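Local coordinates for hypothetical protein (Anabaena variabilis, PDB 2OBN) that is of unknown function but, combining a Rossmann-like domain with a P-loop NTPase-like domain that holds a phosphate ion, probably binds a nucleotide or similar phosphorylated ligand, at residues Thr25-Leu29 / Gln191-Leu196; Asp161-Lys166 / Val260-Gln265; Gly235-His239 / Leu285-Val289; Pro254-Val260 / Val299-Ala305. The protein carries 2 engineered substitutions. All blocks are in the same frame, centred on the assembly; numbering follows the deposited sequence.

Interaction 1: Thr25-Leu29 / Gln191-Leu196; sequences TGLAL and QTGVML
Two short helical segments, 25-29 of helix 24-32 and 191-196 of helix 191-197, run side by side with their N-to-C directions 33° apart (signed crossing angle -33°) and their axes 9.9 Å apart at closest approach. Backbone bonds Leu29 N-Thr25 O (3.0 Å), Met195 N-Gln191 O (2.8 Å) and Leu196 N-Thr192 O (2.9 Å) set the helices. Thr25 is in register with Thr192 (CA-CA 5.7 Å) and Leu29 with Leu196 (CA-CA 6.7 Å). Gln191 brings its amide end over from one flank, NE2 lying 4.0 Å from Thr25 OG1. Thr192 has OG1 3.4 Å from Thr25 OG1, a weak hydrogen bond between two m-rotamer threonines, while its CG2 packs 3.5 Å from Ala28 CB. Met195, present as selenomethionine, carries CE to 3.5 Å from Thr25 CG2, and its CB lies 3.9 Å from Leu29 CD2. Leu196, rotamer mt like Leu29, completes the row with CD2 at 3.9 Å from Leu29 CD2. Leu29 and Met195 also rest on Val78 of strand 76-79, so the Rossmann-like sheet underlies this bridge to the P-loop domain. With one weak polar link, small methyl groups and 305 Å² buried, the helices are held mainly by apolar packing.

Interaction 2: Asp161-Lys166 / Val260-Gln265; sequences DMAIGK and VHRAGQ. With PO4 (phosphate ion), chain G.
A phosphate-binding loop, 161-166, rests against the C-terminal end of strand 256-262 and the type II turn Arg262-Gln265. The nearest CA pairs are Lys166-Val260 (6.1 Å) and Ile164-Arg262 (6.2 Å). Ala163 (phi/psi 57/52) and Gly165 (112/16) give the loop its curl, and Gly165 is the N-cap of helix 166-179. The backbone amides converge on the phosphate ion: Ile164 N and Lys166 N each lie 3.0 Å from O4, Gly165 N is 3.1 Å from O3, and Lys166 NZ reaches O4 at 2.8 Å. This anion nest is characteristic of P-loop proteins, although the phosphate probably came from the crystallisation liquor. Across the segments, Gln265 NE2 donates to Asp161 OD2 (2.8 Å) and Arg262 NH2 to Ala163 O (3.3 Å). Asp161 OD1 takes Met162 N at 2.8 Å, and Arg262 NH1 donates to Gln265 OE1 at 3.2 Å. Ile164, chi1 p, points toward the strand and packs on Val260, CG1 to CG1 4.0 Å. Further out, Asp161 OD2 also accepts from Gly269 N, and His261 ND1 pairs with Thr160 OG1. The loop thus joins strand 153-159 to helix 166-179, while Val260-Arg262 lies between strands 153-159 and 301-307.

Interaction 3: Gly235-His239 / Leu285-Val289; sequences GSLLH and LYETV
Leu237 is the apolar centre, burying 98 Å² against one side of helix 279-291. In its mt rotamer it lays CD1 over the face of the Tyr286 ring, a CH-pi contact 3.8 Å from CD1 to the ring centroid and 27° off the normal; the same CD1 meets Val289 CG2 at 3.7 Å. Its CB touches Leu285 CD2 at 3.8 Å, and Leu238 CD2 approaches that Leu285 methyl at 3.7 Å. Leu285 (chi1 t, chi2 p) and Val289 lie one helical turn apart, the N of Val289 bonded to the O of Leu285 at 3.0 Å. The backbone of 235-239 brings the leucines into place with a type I turn from Ser236 to His239, closed by His239 N to Ser236 O (3.2 Å), and with an ST turn in which Ser236 OG accepts Leu238 N at 3.0 Å. At the polar edge Tyr286, chi1 m, extends its hydroxyl to the loop: Leu237 N donates to Tyr286 OH at 3.0 Å, almost straight at 171°. A water donates to both Gly235 O (2.8 Å) and Tyr286 OH (3.2 Å), and Gly159 O hydrogen-bonds both Tyr286 OH and Ser236 OG. Part of the contact belongs to the dimer interface, where Val289 meets Val289 of the second subunit and Leu237 O accepts from Arg250 of that subunit. Helix 245-252 adjoins through Leu246 and Ile249 at Val289 and Thr245 at Tyr286.

Interaction 4: Pro254-Val260 / Val299-Ala305; sequences PTQLVLV and VPVVGIA
Two neighbouring parallel strands, 256-260 and 301-305, pair in the interior of the six-stranded P-loop domain sheet, as the strands of a beta-alpha-beta unit connected through helix 279-291. Their axes come within 4.6 Å at an angle of 26°, and 625 Å² is buried. Leu257 N bonds to Pro300 O (2.9 Å) and Val302 N to Leu257 O (2.9 Å); Leu259 N then bonds to Gly303 O (3.2 Å) and Ala305 N to Leu259 O (2.8 Å). Leu257 pairs with Val301 but Leu259 with Ile304, so the register slips by one at a beta bulge, where Val302 turns to phi/psi -91/-11. Before the strands, Val299 CG1 packs 3.8 Å from Leu257 CG. On one face Leu259 CB meets Val301 CG1 at 3.7 Å, and helix 279-291 covers this side through Ile283. On the opposite face Val260 CG2 lies 4.2 Å from Ala305 CB, packed against helix 166-179, with helix 340-347 alongside and strand 153-159 next in the sheet.

Overall arrangement
Interactions 2, 3 and 4 form a continuous block in the P-loop domain, with centres 12 to 14 Å apart. Val260 belongs to both interactions 2 and 4, so the strand pairing leads directly to the phosphate loop; its side chain lies about 6 Å from the phosphate. Interaction 3 approaches that loop from another direction, with Lys166 CE 3.4 Å from Gly235 O and Met162 SE 3.5 Å from His239 CD2, and is tied to interaction 4 where Glu287 OE2 lies 2.9 Å from Val301 N, a probable hydrogen bond. Interaction 1 stands apart, its nearest atoms about 9 Å from those of interaction 2, and links the Rossmann-like domain to the P-loop domain.

Interaction 1: Thr25-Leu29 / Gln191-Leu196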
loop_
_atom_site.group_PDB
_atom_site.type_symbol
_atom_site.label_atom_id
_atom_site.label_comp_id
_atom_site.label_asym_id
_atom_site.label_seq_id
_atom_site.Cartn_x
_atom_site.Cartn_y
_atom_site.Cartn_z
ATOM N N THR B 25 -14.569 7.794 -14.278
ATOM C CA THR B 25 -15.522 7.620 -13.187
ATOM C C THR B 25 -16.937 7.930 -13.672
ATOM O O THR B 25 -17.831 7.116 -13.517
ATOM C CB THR B 25 -15.130 8.512 -11.964
ATOM O OG1 THR B 25 -13.828 8.121 -11.478
ATOM C CG2 THR B 25 -16.149 8.375 -10.830
ATOM N N GLY B 26 -17.117 9.093 -14.290
ATOM C CA GLY B 26 -18.419 9.500 -14.807
ATOM C C GLY B 26 -19.005 8.511 -15.803
ATOM O O GLY B 26 -20.177 8.168 -15.722
ATOM N N LEU B 27 -18.195 8.034 -16.742
ATOM C CA LEU B 27 -18.688 7.055 -17.718
ATOM C C LEU B 27 -19.007 5.716 -17.068
ATOM O O LEU B 27 -19.905 5.002 -17.512
ATOM C CB LEU B 27 -17.673 6.848 -18.826
ATOM C CG LEU B 27 -17.381 8.067 -19.701
ATOM C CD1 LEU B 27 -16.119 7.825 -20.535
ATOM C CD2 LEU B 27 -18.559 8.394 -20.578
ATOM N N ALA B 28 -18.258 5.350 -16.033
ATOM C CA ALA B 28 -18.541 4.102 -15.339
ATOM C C ALA B 28 -19.901 4.210 -14.656
ATOM O O ALA B 28 -20.711 3.292 -14.735
ATOM C CB ALA B 28 -17.448 3.773 -14.343
ATOM N N LEU B 29 -20.158 5.341 -14.007
ATOM C CA LEU B 29 -21.457 5.581 -13.368
ATOM C C LEU B 29 -22.589 5.561 -14.399
ATOM O O LEU B 29 -23.635 4.961 -14.173
ATOM C CB LEU B 29 -21.449 6.917 -12.604
ATOM C CG LEU B 29 -20.470 7.055 -11.424
ATOM C CD1 LEU B 29 -20.549 8.465 -10.842
ATOM C CD2 LEU B 29 -20.725 6.028 -10.345
ATOM N N GLN B 191 -13.054 4.163 -5.637
ATOM C CA GLN B 191 -14.093 5.222 -5.485
ATOM C C GLN B 191 -15.322 5.011 -6.390
ATOM O O GLN B 191 -16.472 5.174 -5.944
ATOM C CB GLN B 191 -13.511 6.654 -5.639
ATOM C CG GLN B 191 -13.033 7.102 -7.043
ATOM C CD GLN B 191 -11.741 6.455 -7.458
ATOM O OE1 GLN B 191 -11.088 5.787 -6.656
ATOM N NE2 GLN B 191 -11.351 6.652 -8.710
ATOM N N THR B 192 -15.077 4.633 -7.646
ATOM C CA THR B 192 -16.162 4.348 -8.589
ATOM C C THR B 192 -17.027 3.211 -8.080
ATOM O O THR B 192 -18.254 3.322 -8.043
ATOM C CB THR B 192 -15.629 3.949 -9.970
ATOM O OG1 THR B 192 -14.812 5.001 -10.486
ATOM C CG2 THR B 192 -16.762 3.674 -10.938
ATOM N N GLY B 193 -16.379 2.115 -7.698
ATOM C CA GLY B 193 -17.085 0.952 -7.193
ATOM C C GLY B 193 -17.892 1.290 -5.963
ATOM O O GLY B 193 -19.011 0.823 -5.814
ATOM N N VAL B 194 -17.304 2.086 -5.067
ATOM C CA VAL B 194 -17.986 2.499 -3.832
ATOM C C VAL B 194 -19.166 3.415 -4.152
ATOM O O VAL B 194 -20.204 3.318 -3.512
ATOM C CB VAL B 194 -17.016 3.174 -2.843
ATOM C CG1 VAL B 194 -17.756 3.740 -1.636
ATOM C CG2 VAL B 194 -15.954 2.176 -2.386
HETATM N N MSE B 195 -18.999 4.298 -5.135
HETATM C CA MSE B 195 -20.098 5.166 -5.595
HETATM C C MSE B 195 -21.252 4.368 -6.193
HETATM O O MSE B 195 -22.422 4.721 -6.003
HETATM C CB MSE B 195 -19.600 6.205 -6.595
HETATM C CG MSE B 195 -18.962 7.386 -5.922
HETATM SE SE MSE B 195 -18.263 8.688 -7.147
HETATM C CE MSE B 195 -16.491 8.069 -7.315
ATOM N N LEU B 196 -20.924 3.292 -6.903
ATOM C CA LEU B 196 -21.950 2.414 -7.453
ATOM C C LEU B 196 -22.699 1.626 -6.390
ATOM O O LEU B 196 -23.925 1.576 -6.388
ATOM C CB LEU B 196 -21.348 1.412 -8.439
ATOM C CG LEU B 196 -21.038 1.931 -9.832
ATOM C CD1 LEU B 196 -20.458 0.794 -10.646
ATOM C CD2 LEU B 196 -22.300 2.486 -10.493
#

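Interaction 2: Asp161-Lys166 / Val260-Gln265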
loop_
_atom_site.group_PDB
_atom_site.type_symbol
_atom_site.label_atom_id
_atom_site.label_comp_id
_atom_site.label_asym_id
_atom_site.label_seq_id
_atom_site.Cartn_x
_atom_site.Cartn_y
_atom_site.Cartn_z
ATOM N N ASP B 161 -2.654 -4.245 -16.541
ATOM C CA ASP B 161 -2.543 -2.790 -16.470
ATOM C C ASP B 161 -3.796 -2.306 -15.719
ATOM O O ASP B 161 -4.637 -3.107 -15.294
ATOM C CB ASP B 161 -2.444 -2.170 -17.887
ATOM C CG ASP B 161 -1.944 -0.708 -17.904
ATOM O OD1 ASP B 161 -1.627 -0.127 -16.836
ATOM O OD2 ASP B 161 -1.882 -0.129 -19.017
HETATM N N MSE B 162 -3.885 -0.999 -15.527
HETATM C CA MSE B 162 -5.023 -0.357 -14.907
HETATM C C MSE B 162 -5.987 0.143 -15.968
HETATM O O MSE B 162 -5.586 0.362 -17.118
HETATM C CB MSE B 162 -4.537 0.814 -14.079
HETATM C CG MSE B 162 -3.826 0.323 -12.839
HETATM SE SE MSE B 162 -2.822 1.635 -11.927
HETATM C CE MSE B 162 -4.173 3.034 -11.837
ATOM N N ALA B 163 -7.249 0.324 -15.559
ATOM C CA ALA B 163 -8.312 0.808 -16.432
ATOM C C ALA B 163 -8.491 -0.078 -17.653
ATOM O O ALA B 163 -8.493 0.429 -18.757
ATOM C CB ALA B 163 -8.058 2.266 -16.853
ATOM N N ILE B 164 -8.640 -1.392 -17.442
ATOM C CA ILE B 164 -8.816 -2.354 -18.545
ATOM C C ILE B 164 -10.078 -3.196 -18.475
ATOM O O ILE B 164 -10.327 -4.024 -19.366
ATOM C CB ILE B 164 -7.594 -3.287 -18.713
ATOM C CG1 ILE B 164 -7.329 -4.083 -17.430
ATOM C CG2 ILE B 164 -6.344 -2.465 -19.134
ATOM C CD1 ILE B 164 -6.230 -5.089 -17.577
ATOM N N GLY B 165 -10.890 -2.987 -17.446
ATOM C CA GLY B 165 -12.125 -3.756 -17.283
ATOM C C GLY B 165 -12.175 -4.717 -16.106
ATOM O O GLY B 165 -13.019 -5.601 -16.091
ATOM N N LYS B 166 -11.272 -4.578 -15.139
ATOM C CA LYS B 166 -11.282 -5.450 -13.952
ATOM C C LYS B 166 -12.616 -5.370 -13.219
ATOM O O LYS B 166 -13.159 -6.401 -12.851
ATOM C CB LYS B 166 -10.132 -5.127 -12.987
ATOM C CG LYS B 166 -8.734 -5.442 -13.543
ATOM C CD LYS B 166 -7.629 -5.267 -12.512
ATOM C CE LYS B 166 -7.424 -3.802 -12.074
ATOM N NZ LYS B 166 -7.170 -2.910 -13.215
ATOM N N VAL B 260 -7.284 -10.109 -16.163
ATOM C CA VAL B 260 -7.869 -9.262 -17.189
ATOM C C VAL B 260 -6.728 -8.678 -18.038
ATOM O O VAL B 260 -5.654 -8.360 -17.528
ATOM C CB VAL B 260 -8.750 -8.152 -16.574
ATOM C CG1 VAL B 260 -9.577 -7.419 -17.660
ATOM C CG2 VAL B 260 -9.674 -8.745 -15.507
ATOM N N HIS B 261 -6.959 -8.575 -19.343
ATOM C CA HIS B 261 -5.961 -8.057 -20.255
ATOM C C HIS B 261 -6.590 -7.502 -21.523
ATOM O O HIS B 261 -7.535 -8.071 -22.044
ATOM C CB HIS B 261 -4.969 -9.166 -20.574
ATOM C CG HIS B 261 -4.007 -8.837 -21.673
ATOM N ND1 HIS B 261 -2.963 -7.947 -21.521
ATOM C CD2 HIS B 261 -3.906 -9.322 -22.931
ATOM C CE1 HIS B 261 -2.269 -7.894 -22.643
ATOM N NE2 HIS B 261 -2.829 -8.713 -23.517
ATOM N N ARG B 262 -6.076 -6.368 -21.997
ATOM C CA ARG B 262 -6.550 -5.776 -23.248
ATOM C C ARG B 262 -5.773 -6.397 -24.395
ATOM O O ARG B 262 -4.551 -6.291 -24.445
ATOM C CB ARG B 262 -6.410 -4.252 -23.268
ATOM C CG ARG B 262 -6.809 -3.637 -24.614
ATOM C CD ARG B 262 -6.692 -2.126 -24.630
ATOM N NE ARG B 262 -7.678 -1.491 -23.750
ATOM C CZ ARG B 262 -7.425 -0.819 -22.628
ATOM N NH1 ARG B 262 -6.189 -0.595 -22.179
ATOM N NH2 ARG B 262 -8.449 -0.320 -21.959
ATOM N N ALA B 263 -6.498 -7.048 -25.304
ATOM C CA ALA B 263 -5.906 -7.698 -26.455
ATOM C C ALA B 263 -5.003 -6.735 -27.224
ATOM O O ALA B 263 -5.404 -5.611 -27.550
ATOM C CB ALA B 263 -7.008 -8.247 -27.377
ATOM N N GLY B 264 -3.767 -7.177 -27.473
ATOM C CA GLY B 264 -2.796 -6.411 -28.260
ATOM C C GLY B 264 -1.933 -5.431 -27.488
ATOM O O GLY B 264 -0.973 -4.918 -28.039
ATOM N N GLN B 265 -2.249 -5.157 -26.225
ATOM C CA GLN B 265 -1.442 -4.204 -25.472
ATOM C C GLN B 265 -0.116 -4.840 -25.078
ATOM O O GLN B 265 -0.097 -5.931 -24.511
ATOM C CB GLN B 265 -2.183 -3.722 -24.236
ATOM C CG GLN B 265 -1.534 -2.516 -23.610
ATOM C CD GLN B 265 -2.259 -2.055 -22.391
ATOM O OE1 GLN B 265 -3.451 -2.311 -22.241
ATOM N NE2 GLN B 265 -1.551 -1.368 -21.493
HETATM P P PO4 G . -10.415 -1.244 -14.191
HETATM O O1 PO4 G . -9.708 -0.039 -13.600
HETATM O O2 PO4 G . -11.308 -1.870 -13.127
HETATM O O3 PO4 G . -11.313 -0.826 -15.312
HETATM O O4 PO4 G . -9.444 -2.275 -14.686
#

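Interaction 3: Gly235-His239 / Leu285-Val289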
loop_
_atom_site.group_PDB
_atom_site.type_symbol
_atom_site.label_atom_id
_atom_site.label_comp_id
_atom_site.label_asym_id
_atom_site.label_seq_id
_atom_site.Cartn_x
_atom_site.Cartn_y
_atom_site.Cartn_z
ATOM N N GLY B 235 -5.158 -1.758 -9.675
ATOM C CA GLY B 235 -3.754 -1.739 -10.001
ATOM C C GLY B 235 -3.276 -2.853 -10.897
ATOM O O GLY B 235 -4.052 -3.480 -11.597
ATOM N N SER B 236 -1.967 -3.080 -10.854
ATOM C CA SER B 236 -1.321 -4.131 -11.611
ATOM C C SER B 236 0.099 -4.310 -11.127
ATOM O O SER B 236 0.805 -3.323 -10.899
ATOM C CB SER B 236 -1.246 -3.773 -13.095
ATOM O OG SER B 236 -0.474 -4.749 -13.785
ATOM N N LEU B 237 0.547 -5.558 -11.036
ATOM C CA LEU B 237 1.929 -5.827 -10.662
ATOM C C LEU B 237 2.912 -5.455 -11.784
ATOM O O LEU B 237 4.110 -5.595 -11.601
ATOM C CB LEU B 237 2.101 -7.304 -10.268
ATOM C CG LEU B 237 1.358 -7.775 -9.012
ATOM C CD1 LEU B 237 1.583 -9.264 -8.831
ATOM C CD2 LEU B 237 1.799 -7.018 -7.781
ATOM N N LEU B 238 2.386 -5.025 -12.941
ATOM C CA LEU B 238 3.176 -4.627 -14.097
ATOM C C LEU B 238 3.300 -3.107 -14.204
ATOM O O LEU B 238 4.114 -2.602 -14.969
ATOM C CB LEU B 238 2.542 -5.166 -15.387
ATOM C CG LEU B 238 2.221 -6.653 -15.435
ATOM C CD1 LEU B 238 1.701 -7.033 -16.799
ATOM C CD2 LEU B 238 3.455 -7.481 -15.074
ATOM N N HIS B 239 2.489 -2.391 -13.423
ATOM C CA HIS B 239 2.512 -0.948 -13.401
ATOM C C HIS B 239 3.548 -0.511 -12.363
ATOM O O HIS B 239 3.461 -0.932 -11.210
ATOM C CB HIS B 239 1.125 -0.441 -13.050
ATOM C CG HIS B 239 0.957 1.029 -13.218
ATOM N ND1 HIS B 239 1.725 1.943 -12.531
ATOM C CD2 HIS B 239 0.071 1.748 -13.945
ATOM C CE1 HIS B 239 1.336 3.165 -12.851
ATOM N NE2 HIS B 239 0.337 3.074 -13.711
ATOM N N LEU B 285 3.742 -14.830 -12.350
ATOM C CA LEU B 285 3.941 -13.739 -11.398
ATOM C C LEU B 285 2.803 -13.689 -10.358
ATOM O O LEU B 285 3.053 -13.821 -9.146
ATOM C CB LEU B 285 4.062 -12.402 -12.137
ATOM C CG LEU B 285 4.027 -11.101 -11.323
ATOM C CD1 LEU B 285 5.189 -11.012 -10.363
ATOM C CD2 LEU B 285 3.993 -9.919 -12.283
ATOM N N TYR B 286 1.562 -13.534 -10.820
ATOM C CA TYR B 286 0.422 -13.487 -9.880
ATOM C C TYR B 286 0.290 -14.734 -9.001
ATOM O O TYR B 286 0.028 -14.631 -7.790
ATOM C CB TYR B 286 -0.901 -13.183 -10.607
ATOM C CG TYR B 286 -1.065 -11.702 -10.912
ATOM C CD1 TYR B 286 -1.426 -10.829 -9.911
ATOM C CD2 TYR B 286 -0.843 -11.181 -12.178
ATOM C CE1 TYR B 286 -1.568 -9.485 -10.144
ATOM C CE2 TYR B 286 -0.991 -9.801 -12.426
ATOM C CZ TYR B 286 -1.357 -8.971 -11.385
ATOM O OH TYR B 286 -1.531 -7.615 -11.544
ATOM N N GLU B 287 0.494 -15.906 -9.587
ATOM C CA GLU B 287 0.373 -17.142 -8.817
ATOM C C GLU B 287 1.421 -17.229 -7.715
ATOM O O GLU B 287 1.113 -17.646 -6.588
ATOM C CB GLU B 287 0.388 -18.373 -9.726
ATOM C CG GLU B 287 -0.931 -18.530 -10.474
ATOM C CD GLU B 287 -0.988 -19.749 -11.389
ATOM O OE1 GLU B 287 0.062 -20.397 -11.610
ATOM O OE2 GLU B 287 -2.093 -20.038 -11.901
ATOM N N THR B 288 2.645 -16.830 -8.047
ATOM C CA THR B 288 3.760 -16.833 -7.105
ATOM C C THR B 288 3.504 -15.843 -5.966
ATOM O O THR B 288 3.799 -16.163 -4.805
ATOM C CB THR B 288 5.100 -16.535 -7.840
ATOM O OG1 THR B 288 5.408 -17.629 -8.720
ATOM C CG2 THR B 288 6.269 -16.348 -6.860
ATOM N N VAL B 289 2.965 -14.660 -6.297
ATOM C CA VAL B 289 2.604 -13.645 -5.295
ATOM C C VAL B 289 1.461 -14.158 -4.425
ATOM O O VAL B 289 1.516 -14.051 -3.209
ATOM C CB VAL B 289 2.214 -12.278 -5.941
ATOM C CG1 VAL B 289 1.639 -11.289 -4.911
ATOM C CG2 VAL B 289 3.424 -11.637 -6.609
HETATM O O HOH W 1 -4.278 -6.190 -10.778
#

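Interaction 4: Pro254-Val260 / Val299-Ala305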
loop_
_atom_site.group_PDB
_atom_site.type_symbol
_atom_site.label_atom_id
_atom_site.label_comp_id
_atom_site.label_asym_id
_atom_site.label_seq_id
_atom_site.Cartn_x
_atom_site.Cartn_y
_atom_site.Cartn_z
ATOM N N PRO B 254 -7.674 -14.912 -1.742
ATOM C CA PRO B 254 -8.552 -15.424 -2.799
ATOM C C PRO B 254 -8.435 -16.919 -3.055
ATOM O O PRO B 254 -7.356 -17.503 -2.890
ATOM C CB PRO B 254 -8.102 -14.634 -4.046
ATOM C CG PRO B 254 -6.710 -14.126 -3.741
ATOM C CD PRO B 254 -6.644 -13.985 -2.249
ATOM N N THR B 255 -9.547 -17.525 -3.466
ATOM C CA THR B 255 -9.572 -18.954 -3.838
ATOM C C THR B 255 -9.249 -19.113 -5.341
ATOM O O THR B 255 -8.655 -20.107 -5.750
ATOM C CB THR B 255 -10.912 -19.608 -3.460
ATOM O OG1 THR B 255 -11.990 -18.844 -4.003
ATOM C CG2 THR B 255 -11.064 -19.649 -1.955
ATOM N N GLN B 256 -9.643 -18.135 -6.149
ATOM C CA GLN B 256 -9.334 -18.117 -7.589
ATOM C C GLN B 256 -9.052 -16.689 -8.057
ATOM O O GLN B 256 -9.570 -15.719 -7.489
ATOM C CB GLN B 256 -10.494 -18.652 -8.450
ATOM C CG GLN B 256 -10.904 -20.116 -8.254
ATOM C CD GLN B 256 -11.706 -20.367 -6.994
ATOM O OE1 GLN B 256 -12.377 -19.471 -6.477
ATOM N NE2 GLN B 256 -11.632 -21.593 -6.481
ATOM N N LEU B 257 -8.224 -16.578 -9.092
ATOM C CA LEU B 257 -7.909 -15.305 -9.716
ATOM C C LEU B 257 -8.384 -15.357 -11.158
ATOM O O LEU B 257 -8.369 -16.421 -11.772
ATOM C CB LEU B 257 -6.398 -15.050 -9.716
ATOM C CG LEU B 257 -5.708 -14.975 -8.342
ATOM C CD1 LEU B 257 -4.189 -14.906 -8.494
ATOM C CD2 LEU B 257 -6.221 -13.811 -7.503
ATOM N N VAL B 258 -8.831 -14.216 -11.675
ATOM C CA VAL B 258 -9.188 -14.067 -13.085
ATOM C C VAL B 258 -8.316 -12.921 -13.592
ATOM O O VAL B 258 -8.340 -11.806 -13.038
ATOM C CB VAL B 258 -10.688 -13.750 -13.283
ATOM C CG1 VAL B 258 -10.992 -13.417 -14.743
ATOM C CG2 VAL B 258 -11.540 -14.920 -12.812
ATOM N N LEU B 259 -7.498 -13.204 -14.596
ATOM C CA LEU B 259 -6.583 -12.212 -15.139
ATOM C C LEU B 259 -7.248 -11.433 -16.278
ATOM O O LEU B 259 -7.709 -12.024 -17.236
ATOM C CB LEU B 259 -5.290 -12.893 -15.628
ATOM C CG LEU B 259 -4.202 -12.013 -16.275
ATOM C CD1 LEU B 259 -3.762 -10.890 -15.346
ATOM C CD2 LEU B 259 -3.004 -12.849 -16.692
ATOM N N VAL B 260 -7.284 -10.109 -16.163
ATOM C CA VAL B 260 -7.869 -9.262 -17.189
ATOM C C VAL B 260 -6.728 -8.678 -18.038
ATOM O O VAL B 260 -5.654 -8.360 -17.528
ATOM C CB VAL B 260 -8.750 -8.152 -16.574
ATOM C CG1 VAL B 260 -9.577 -7.419 -17.660
ATOM C CG2 VAL B 260 -9.674 -8.745 -15.507
ATOM N N VAL B 299 -3.073 -20.547 -5.287
ATOM C CA VAL B 299 -4.200 -19.794 -5.811
ATOM C C VAL B 299 -4.002 -19.702 -7.330
ATOM O O VAL B 299 -3.071 -19.066 -7.783
ATOM C CB VAL B 299 -4.271 -18.386 -5.236
ATOM C CG1 VAL B 299 -5.526 -17.679 -5.740
ATOM C CG2 VAL B 299 -4.262 -18.435 -3.722
ATOM N N PRO B 300 -4.859 -20.373 -8.115
ATOM C CA PRO B 300 -4.687 -20.353 -9.553
ATOM C C PRO B 300 -5.351 -19.209 -10.298
ATOM O O PRO B 300 -6.367 -18.683 -9.847
ATOM C CB PRO B 300 -5.384 -21.648 -9.988
ATOM C CG PRO B 300 -6.475 -21.812 -9.021
ATOM C CD PRO B 300 -5.985 -21.247 -7.714
ATOM N N VAL B 301 -4.750 -18.847 -11.434
ATOM C CA VAL B 301 -5.372 -17.960 -12.402
ATOM C C VAL B 301 -6.189 -18.985 -13.207
ATOM O O VAL B 301 -5.637 -19.861 -13.883
ATOM C CB VAL B 301 -4.340 -17.185 -13.282
ATOM C CG1 VAL B 301 -5.065 -16.389 -14.377
ATOM C CG2 VAL B 301 -3.466 -16.223 -12.421
ATOM N N VAL B 302 -7.505 -18.894 -13.112
ATOM C CA VAL B 302 -8.372 -19.914 -13.706
ATOM C C VAL B 302 -8.793 -19.629 -15.120
ATOM O O VAL B 302 -9.353 -20.497 -15.773
ATOM C CB VAL B 302 -9.656 -20.173 -12.848
ATOM C CG1 VAL B 302 -9.278 -20.663 -11.461
ATOM C CG2 VAL B 302 -10.546 -18.921 -12.765
ATOM N N GLY B 303 -8.538 -18.414 -15.582
ATOM C CA GLY B 303 -8.926 -18.006 -16.911
ATOM C C GLY B 303 -8.569 -16.559 -17.156
ATOM O O GLY B 303 -8.162 -15.821 -16.247
ATOM N N ILE B 304 -8.736 -16.147 -18.400
ATOM C CA ILE B 304 -8.385 -14.825 -18.814
ATOM C C ILE B 304 -9.604 -14.103 -19.359
ATOM O O ILE B 304 -10.312 -14.638 -20.203
ATOM C CB ILE B 304 -7.231 -14.904 -19.859
ATOM C CG1 ILE B 304 -5.970 -15.436 -19.159
ATOM C CG2 ILE B 304 -6.957 -13.523 -20.490
ATOM C CD1 ILE B 304 -4.849 -15.777 -20.053
ATOM N N ALA B 305 -9.855 -12.900 -18.837
ATOM C CA ALA B 305 -10.910 -12.015 -19.330
ATOM C C ALA B 305 -10.253 -11.018 -20.311
ATOM O O ALA B 305 -9.608 -10.044 -19.914
ATOM C CB ALA B 305 -11.587 -11.306 -18.207
#